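Long-range contact in putative uncharacterized protein (Staphylococcus aureus subsp. aureus Mu50, PDB 3FYM), which is a putative membrane protein that probably binds DNA through its N-terminal soluble helix-turn-helix domain: residues A[47-51]-A[76-80]. Numbering follows the deposited sequence. Where two conformers were deposited one is given.
Sequences KNYSE and IPSNQ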
loop_
_atom_site.group_PDB
_atom_site.type_symbol
_atom_site.label_atom_id
_atom_site.label_comp_id
_atom_site.label_asym_id
_atom_site.label_seq_id
_atom_site.Cartn_x
_atom_site.Cartn_y
_atom_site.Cartn_z
ATOM N N LYS A 47 3.400 -4.519 11.114
ATOM C CA LYS A 47 2.256 -4.838 10.285
ATOM C C LYS A 47 1.088 -3.942 10.563
ATOM O O LYS A 47 0.185 -3.780 9.735
ATOM C CB LYS A 47 1.925 -6.300 10.477
ATOM C CG LYS A 47 0.873 -6.861 9.522
ATOM C CD LYS A 47 0.411 -8.231 9.835
ATOM C CE LYS A 47 1.179 -9.347 10.107
ATOM N NZ LYS A 47 0.201 -10.449 10.467
ATOM N N ASN A 48 1.043 -3.320 11.763
ATOM C CA ASN A 48 -0.010 -2.377 12.065
ATOM C C ASN A 48 -0.061 -1.187 11.125
ATOM O O ASN A 48 -1.107 -0.535 11.022
ATOM C CB ASN A 48 0.122 -1.823 13.488
ATOM C CG ASN A 48 -0.250 -2.866 14.518
ATOM O OD1 ASN A 48 -1.029 -3.767 14.235
ATOM N ND2 ASN A 48 0.249 -2.625 15.692
ATOM N N TYR A 49 1.063 -0.902 10.479
ATOM C CA TYR A 49 1.172 0.211 9.513
ATOM C C TYR A 49 0.655 -0.137 8.132
ATOM O O TYR A 49 0.708 0.701 7.256
ATOM C CB TYR A 49 2.625 0.710 9.439
ATOM C CG TYR A 49 3.217 1.243 10.697
ATOM C CD1 TYR A 49 4.618 1.380 10.773
ATOM C CD2 TYR A 49 2.475 1.591 11.792
ATOM C CE1 TYR A 49 5.216 1.862 11.897
ATOM C CE2 TYR A 49 3.106 2.091 12.942
ATOM C CZ TYR A 49 4.467 2.229 12.986
ATOM O OH TYR A 49 5.117 2.690 14.122
ATOM N N SER A 50 0.194 -1.382 7.939
ATOM C CA SER A 50 -0.243 -1.792 6.592
ATOM C C SER A 50 -1.235 -0.826 5.987
ATOM O O SER A 50 -1.071 -0.383 4.826
ATOM C CB SER A 50 -0.839 -3.195 6.638
ATOM O OG SER A 50 0.053 -4.207 6.969
ATOM N N GLU A 51 -2.299 -0.522 6.713
ATOM C CA GLU A 51 -3.301 0.400 6.175
ATOM C C GLU A 51 -2.724 1.759 5.900
ATOM O O GLU A 51 -3.000 2.355 4.850
ATOM C CB GLU A 51 -4.503 0.498 7.135
ATOM C CG GLU A 51 -5.547 1.426 6.575
ATOM C CD GLU A 51 -6.831 1.488 7.358
ATOM O OE1 GLU A 51 -7.090 0.708 8.244
ATOM O OE2 GLU A 51 -7.652 2.306 7.032
ATOM N N ILE A 76 -6.257 -7.003 4.252
ATOM C CA ILE A 76 -5.424 -5.997 4.863
ATOM C C ILE A 76 -5.440 -6.156 6.355
ATOM O O ILE A 76 -6.519 -6.110 6.972
ATOM C CB ILE A 76 -5.906 -4.590 4.484
ATOM C CG1 ILE A 76 -5.842 -4.373 2.969
ATOM C CG2 ILE A 76 -5.101 -3.522 5.238
ATOM C CD1 ILE A 76 -6.605 -3.160 2.502
ATOM N N PRO A 77 -4.295 -6.311 7.012
ATOM C CA PRO A 77 -4.288 -6.363 8.489
ATOM C C PRO A 77 -4.673 -4.997 9.032
ATOM O O PRO A 77 -3.943 -4.043 8.804
ATOM C CB PRO A 77 -2.861 -6.762 8.851
ATOM C CG PRO A 77 -2.112 -6.890 7.617
ATOM C CD PRO A 77 -2.948 -6.454 6.462
ATOM N N SER A 78 -5.768 -4.920 9.755
ATOM C CA SER A 78 -6.108 -3.694 10.449
ATOM C C SER A 78 -5.146 -3.469 11.617
ATOM O O SER A 78 -4.524 -4.355 12.151
ATOM C CB SER A 78 -7.574 -3.688 10.918
ATOM O OG SER A 78 -7.787 -4.776 11.842
ATOM N N ASN A 79 -5.089 -2.229 12.047
ATOM C CA ASN A 79 -4.228 -1.753 13.133
ATOM C C ASN A 79 -4.699 -2.366 14.438
ATOM O O ASN A 79 -5.784 -2.073 14.925
ATOM C CB ASN A 79 -4.346 -0.239 13.163
ATOM C CG ASN A 79 -3.531 0.387 14.256
ATOM O OD1 ASN A 79 -2.620 -0.225 14.825
ATOM N ND2 ASN A 79 -3.845 1.683 14.531
ATOM N N GLN A 80 -3.869 -3.225 15.025
ATOM C CA GLN A 80 -4.187 -3.978 16.248
ATOM C C GLN A 80 -3.808 -3.216 17.485
ATOM O O GLN A 80 -3.171 -3.732 18.422
ATOM C CB GLN A 80 -3.545 -5.372 16.160
ATOM C CG GLN A 80 -4.185 -6.263 15.144
ATOM C CD GLN A 80 -5.405 -6.989 15.677
ATOM O OE1 GLN A 80 -5.686 -7.023 16.869
ATOM N NE2 GLN A 80 -6.059 -7.562 14.684
HETATM O O HOH W 1 -3.082 -1.522 9.243
HETATM O O HOH W 2 -6.567 -0.297 10.446
#
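The extended segment 76-80, which follows helix 65-71, runs across the turn that leads into helix 50-60. One direct hydrogen bond joins the two: the backbone N of Gln80 donates to OD1 of Asn48 at 3.0 Å, nearly linear at 166°. Water mediates the other polar links. One molecule donates hydrogen bonds to O of Asn48 (2.8 Å) and O of Pro77 (2.7 Å) and accepts one from N of Glu51 (2.8 Å); a second connects OE1 of Glu51 with N of Asn79, while OE2 of Glu51 forms a salt bridge with Arg55. Van der Waals contact centres on Pro77, whose CG lies 3.5 Å from both CG of Lys47 and OG of Ser50, that hydroxyl donating a hydrogen bond to O of Lys47 (2.8 Å). Ile76 CG2 approaches CB of Ser50 (4.5 Å), and its side chain also touches Ile69. The irregular segment near the end of the modelled soluble domain thus packs by proline contacts and water bridges against the start of helix 50-60 in this five-helix, all-alpha helix-turn-helix domain.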